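PDB 6SYN: peptidoglycan D,D-transpeptidase FtsI from Yersinia pestis, which probably cross-links peptidoglycan strands through its D,D-transpeptidase domain during cell-wall synthesis and is inactivated by beta-lactams that acylate it. Local coordinates for residues F199-N213 and P469-A482. Sequence-based numbering, arbitrary orientation.
Sequences FNKAESGTAVLVDVN and PRFALVVVINDPQA
Thr206 and Val476 form a hydrogen-bonded pair within two antiparallel strands, 204-211 and 471-478, in the five-stranded sheet of the penicillin-binding transpeptidase fold. The pairing illustrates how this fold makes neighbours of two strands more than 250 residues apart in sequence: 471-478 fits between 204-211 and 455-464.

Backbone bonds set the register. Thr206, Val208 and Val210 each exchange two hydrogen bonds with Val476, Val474 and Ala472 respectively; the bond from Val476 N to Thr206 O is almost straight, at 175°. At one end, Glu203 and Ser204 both face Asn478 in a classic beta bulge; Asn478 O accepts from Ser204 N (3.3 Å) and, weakly, from Glu203 N.

Apolar side chains divide between the two faces. Leu209, Phe471 and Leu473 lie on the face packed by helix 492-505. With CG of Leu209 opposite the backbone N (chi1 -176°) and chi2 at 76°, its CD1 comes within 3.9 Å of Leu473 CB on strand 471-478. Val208, Val210 and Val474 line the other face, against helix 370-381; there Thr206 CG2 and Val476 CG1 lie side by side, 3.7 Å apart.

Polar groups gather at the ends. Asn478 ND2 reaches Ser204 OG in a weak bond, while its OD1 accepts from Lys445. Asp479 OD2 sits 4.2 Å from Glu203 OE1, a proximity probably eased by the salt bridge of Asp479 to Arg455. Beyond the bulge, Gln481 N bonds to Asn200 O, and a water joins Asn200 OD1 to Ala482 N. At the far end Asp211 OD1 closes an Asx turn, accepting from Asn213 N through its anti lone pair at 3.2 Å.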
loop_
_atom_site.group_PDB
_atom_site.type_symbol
_atom_site.label_atom_id
_atom_site.label_comp_id
_atom_site.label_asym_id
_atom_site.label_seq_id
_atom_site.Cartn_x
_atom_site.Cartn_y
_atom_site.Cartn_z
ATOM N N PHE A 199 2.710 15.528 -6.744
ATOM C CA PHE A 199 2.702 16.926 -6.229
ATOM C C PHE A 199 3.900 17.145 -5.297
ATOM O O PHE A 199 4.492 18.241 -5.321
ATOM C CB PHE A 199 1.378 17.198 -5.506
ATOM C CG PHE A 199 1.051 18.645 -5.238
ATOM C CD1 PHE A 199 0.791 19.523 -6.280
ATOM C CD2 PHE A 199 0.946 19.119 -3.938
ATOM C CE1 PHE A 199 0.460 20.849 -6.029
ATOM C CE2 PHE A 199 0.624 20.445 -3.690
ATOM C CZ PHE A 199 0.382 21.308 -4.734
ATOM N N ASN A 200 4.248 16.116 -4.517
ATOM C CA ASN A 200 5.297 16.144 -3.462
ATOM C C ASN A 200 6.614 15.562 -3.987
ATOM O O ASN A 200 7.556 15.427 -3.172
ATOM C CB ASN A 200 4.834 15.388 -2.216
ATOM C CG ASN A 200 3.753 16.129 -1.464
ATOM O OD1 ASN A 200 4.036 17.114 -0.786
ATOM N ND2 ASN A 200 2.519 15.663 -1.579
ATOM N N LYS A 201 6.679 15.237 -5.285
ATOM C CA LYS A 201 7.895 14.715 -5.966
ATOM C C LYS A 201 8.513 13.631 -5.082
ATOM O O LYS A 201 9.728 13.681 -4.819
ATOM C CB LYS A 201 8.852 15.869 -6.273
ATOM C CG LYS A 201 8.222 17.012 -7.058
ATOM C CD LYS A 201 9.219 17.957 -7.696
ATOM C CE LYS A 201 10.273 18.465 -6.735
ATOM N NZ LYS A 201 10.892 19.719 -7.224
ATOM N N ALA A 202 7.668 12.706 -4.627
ATOM C CA ALA A 202 8.003 11.599 -3.708
ATOM C C ALA A 202 8.595 10.437 -4.509
ATOM O O ALA A 202 8.252 10.295 -5.694
ATOM C CB ALA A 202 6.768 11.180 -2.948
ATOM N N GLU A 203 9.469 9.654 -3.878
ATOM C CA GLU A 203 10.028 8.398 -4.443
ATOM C C GLU A 203 8.872 7.432 -4.715
ATOM O O GLU A 203 8.851 6.819 -5.796
ATOM C CB GLU A 203 11.043 7.778 -3.481
ATOM C CG GLU A 203 11.825 6.630 -4.091
ATOM C CD GLU A 203 12.780 5.942 -3.131
ATOM O OE1 GLU A 203 13.346 6.633 -2.262
ATOM O OE2 GLU A 203 12.949 4.712 -3.250
ATOM N N SER A 204 7.951 7.315 -3.758
ATOM C CA SER A 204 6.761 6.440 -3.853
ATOM C C SER A 204 5.744 6.836 -2.781
ATOM O O SER A 204 6.035 7.721 -1.952
ATOM C CB SER A 204 7.148 4.975 -3.754
ATOM O OG SER A 204 7.111 4.501 -2.416
ATOM N N GLY A 205 4.577 6.209 -2.840
ATOM C CA GLY A 205 3.558 6.239 -1.781
ATOM C C GLY A 205 2.822 4.921 -1.770
ATOM O O GLY A 205 2.948 4.175 -2.759
ATOM N N THR A 206 2.121 4.618 -0.685
ATOM C CA THR A 206 1.157 3.496 -0.634
ATOM C C THR A 206 0.046 3.875 0.346
ATOM O O THR A 206 0.336 4.544 1.364
ATOM C CB THR A 206 1.855 2.146 -0.396
ATOM O OG1 THR A 206 1.052 1.341 0.470
ATOM C CG2 THR A 206 3.246 2.262 0.184
ATOM N N ALA A 207 -1.185 3.524 -0.026
ATOM C CA ALA A 207 -2.409 3.664 0.788
ATOM C C ALA A 207 -3.032 2.278 0.938
ATOM O O ALA A 207 -3.231 1.611 -0.099
ATOM C CB ALA A 207 -3.362 4.632 0.135
ATOM N N VAL A 208 -3.285 1.853 2.179
ATOM C CA VAL A 208 -4.021 0.593 2.484
ATOM C C VAL A 208 -5.290 0.959 3.258
ATOM O O VAL A 208 -5.187 1.716 4.243
ATOM C CB VAL A 208 -3.142 -0.418 3.246
ATOM C CG1 VAL A 208 -3.894 -1.709 3.536
ATOM C CG2 VAL A 208 -1.857 -0.716 2.495
ATOM N N LEU A 209 -6.430 0.436 2.795
ATOM C CA LEU A 209 -7.772 0.593 3.411
ATOM C C LEU A 209 -8.298 -0.792 3.802
ATOM O O LEU A 209 -8.443 -1.646 2.905
ATOM C CB LEU A 209 -8.708 1.252 2.396
ATOM C CG LEU A 209 -10.109 1.572 2.910
ATOM C CD1 LEU A 209 -10.086 2.795 3.809
ATOM C CD2 LEU A 209 -11.070 1.771 1.748
ATOM N N VAL A 210 -8.602 -0.988 5.086
ATOM C CA VAL A 210 -9.028 -2.300 5.654
ATOM C C VAL A 210 -10.381 -2.125 6.348
ATOM O O VAL A 210 -10.560 -1.130 7.071
ATOM C CB VAL A 210 -7.970 -2.859 6.621
ATOM C CG1 VAL A 210 -8.395 -4.200 7.209
ATOM C CG2 VAL A 210 -6.610 -2.967 5.948
ATOM N N ASP A 211 -11.288 -3.074 6.109
ATOM C CA ASP A 211 -12.560 -3.229 6.850
ATOM C C ASP A 211 -12.215 -3.606 8.292
ATOM O O ASP A 211 -11.501 -4.607 8.495
ATOM C CB ASP A 211 -13.451 -4.283 6.192
ATOM C CG ASP A 211 -14.920 -4.129 6.533
ATOM O OD1 ASP A 211 -15.247 -4.128 7.736
ATOM O OD2 ASP A 211 -15.722 -3.994 5.590
ATOM N N VAL A 212 -12.717 -2.830 9.249
ATOM C CA VAL A 212 -12.427 -2.968 10.707
ATOM C C VAL A 212 -13.015 -4.288 11.244
ATOM O O VAL A 212 -12.408 -4.879 12.161
ATOM C CB VAL A 212 -12.971 -1.723 11.435
ATOM C CG1 VAL A 212 -12.994 -1.891 12.944
ATOM C CG2 VAL A 212 -12.195 -0.472 11.040
ATOM N N ASN A 213 -14.128 -4.758 10.672
ATOM C CA ASN A 213 -14.955 -5.860 11.235
ATOM C C ASN A 213 -14.665 -7.203 10.552
ATOM O O ASN A 213 -14.898 -8.236 11.204
ATOM C CB ASN A 213 -16.449 -5.546 11.130
ATOM C CG ASN A 213 -16.857 -4.346 11.957
ATOM O OD1 ASN A 213 -17.582 -3.478 11.475
ATOM N ND2 ASN A 213 -16.394 -4.284 13.196
ATOM N N PRO A 469 -15.999 2.876 14.347
ATOM C CA PRO A 469 -15.103 2.726 13.203
ATOM C C PRO A 469 -15.532 1.585 12.276
ATOM O O PRO A 469 -15.904 0.535 12.766
ATOM C CB PRO A 469 -13.742 2.395 13.827
ATOM C CG PRO A 469 -13.819 2.976 15.222
ATOM C CD PRO A 469 -15.272 2.830 15.625
ATOM N N ARG A 470 -15.469 1.841 10.972
ATOM C CA ARG A 470 -15.781 0.860 9.907
ATOM C C ARG A 470 -14.524 0.609 9.073
ATOM O O ARG A 470 -14.323 -0.546 8.644
ATOM C CB ARG A 470 -16.951 1.383 9.067
ATOM C CG ARG A 470 -18.304 1.227 9.749
ATOM C CD ARG A 470 -18.774 -0.218 9.763
ATOM N NE ARG A 470 -18.888 -0.731 8.401
ATOM C CZ ARG A 470 -19.955 -0.588 7.616
ATOM N NH1 ARG A 470 -21.031 0.044 8.055
ATOM N NH2 ARG A 470 -19.943 -1.076 6.387
ATOM N N PHE A 471 -13.695 1.637 8.878
ATOM C CA PHE A 471 -12.549 1.611 7.936
ATOM C C PHE A 471 -11.280 2.084 8.636
ATOM O O PHE A 471 -11.254 3.202 9.177
ATOM C CB PHE A 471 -12.866 2.475 6.719
ATOM C CG PHE A 471 -14.237 2.202 6.159
ATOM C CD1 PHE A 471 -14.531 0.972 5.590
ATOM C CD2 PHE A 471 -15.239 3.153 6.235
ATOM C CE1 PHE A 471 -15.793 0.711 5.083
ATOM C CE2 PHE A 471 -16.499 2.890 5.724
ATOM C CZ PHE A 471 -16.775 1.671 5.153
ATOM N N ALA A 472 -10.264 1.225 8.629
ATOM C CA ALA A 472 -8.864 1.589 8.921
ATOM C C ALA A 472 -8.221 2.018 7.600
ATOM O O ALA A 472 -8.451 1.334 6.581
ATOM C CB ALA A 472 -8.144 0.434 9.567
ATOM N N LEU A 473 -7.498 3.139 7.615
ATOM C CA LEU A 473 -6.719 3.645 6.455
ATOM C C LEU A 473 -5.308 4.010 6.919
ATOM O O LEU A 473 -5.187 4.666 7.969
ATOM C CB LEU A 473 -7.433 4.855 5.848
ATOM C CG LEU A 473 -6.714 5.546 4.691
ATOM C CD1 LEU A 473 -6.411 4.570 3.562
ATOM C CD2 LEU A 473 -7.543 6.714 4.171
ATOM N N VAL A 474 -4.301 3.564 6.166
ATOM C CA VAL A 474 -2.884 4.025 6.261
ATOM C C VAL A 474 -2.518 4.706 4.935
ATOM O O VAL A 474 -2.933 4.215 3.864
ATOM C CB VAL A 474 -1.918 2.866 6.585
ATOM C CG1 VAL A 474 -0.457 3.276 6.441
ATOM C CG2 VAL A 474 -2.172 2.280 7.965
ATOM N N VAL A 475 -1.787 5.816 5.035
ATOM C CA VAL A 475 -1.155 6.561 3.908
ATOM C C VAL A 475 0.279 6.897 4.340
ATOM O O VAL A 475 0.443 7.534 5.405
ATOM C CB VAL A 475 -1.981 7.815 3.555
ATOM C CG1 VAL A 475 -1.380 8.611 2.408
ATOM C CG2 VAL A 475 -3.424 7.457 3.246
ATOM N N VAL A 476 1.269 6.421 3.576
ATOM C CA VAL A 476 2.720 6.747 3.735
ATOM C C VAL A 476 3.220 7.307 2.396
ATOM O O VAL A 476 3.052 6.620 1.373
ATOM C CB VAL A 476 3.547 5.527 4.200
ATOM C CG1 VAL A 476 3.434 4.335 3.259
ATOM C CG2 VAL A 476 5.011 5.878 4.423
ATOM N N ILE A 477 3.758 8.530 2.400
ATOM C CA ILE A 477 4.513 9.127 1.256
ATOM C C ILE A 477 5.998 8.956 1.571
ATOM O O ILE A 477 6.465 9.516 2.584
ATOM C CB ILE A 477 4.169 10.613 1.012
ATOM C CG1 ILE A 477 2.663 10.864 0.872
ATOM C CG2 ILE A 477 4.943 11.147 -0.185
ATOM C CD1 ILE A 477 2.030 10.242 -0.349
ATOM N N ASN A 478 6.706 8.216 0.722
ATOM C CA ASN A 478 8.140 7.890 0.907
ATOM C C ASN A 478 8.966 8.939 0.150
ATOM O O ASN A 478 8.862 8.991 -1.095
ATOM C CB ASN A 478 8.393 6.429 0.527
ATOM C CG ASN A 478 9.837 6.127 0.195
ATOM O OD1 ASN A 478 10.734 6.403 0.989
ATOM N ND2 ASN A 478 10.060 5.546 -0.975
ATOM N N ASP A 479 9.678 9.780 0.915
ATOM C CA ASP A 479 10.709 10.770 0.491
ATOM C C ASP A 479 10.101 11.923 -0.308
ATOM O O ASP A 479 10.539 12.199 -1.426
ATOM C CB ASP A 479 11.861 10.102 -0.263
ATOM C CG ASP A 479 13.107 10.970 -0.345
ATOM O OD1 ASP A 479 13.155 12.001 0.346
ATOM O OD2 ASP A 479 14.016 10.612 -1.099
ATOM N N PRO A 480 9.144 12.685 0.273
ATOM C CA PRO A 480 8.657 13.923 -0.338
ATOM C C PRO A 480 9.781 14.967 -0.435
ATOM O O PRO A 480 10.396 15.237 0.574
ATOM C CB PRO A 480 7.525 14.397 0.588
ATOM C CG PRO A 480 7.776 13.695 1.907
ATOM C CD PRO A 480 8.482 12.401 1.555
ATOM N N GLN A 481 10.001 15.521 -1.637
ATOM C CA GLN A 481 11.160 16.395 -1.971
ATOM C C GLN A 481 10.704 17.740 -2.558
ATOM O O GLN A 481 11.512 18.360 -3.265
ATOM C CB GLN A 481 12.086 15.679 -2.963
ATOM C CG GLN A 481 13.026 14.665 -2.325
ATOM C CD GLN A 481 13.914 15.260 -1.259
ATOM O OE1 GLN A 481 14.132 16.472 -1.189
ATOM N NE2 GLN A 481 14.449 14.397 -0.410
ATOM N N ALA A 482 9.490 18.209 -2.252
ATOM C CA ALA A 482 8.917 19.440 -2.852
ATOM C C ALA A 482 8.745 20.558 -1.812
ATOM O O ALA A 482 8.183 21.605 -2.181
ATOM C CB ALA A 482 7.616 19.125 -3.550
HETATM O O HOH W 1 6.900 17.898 -0.770
HETATM O O HOH W 2 -16.498 -1.947 8.550
#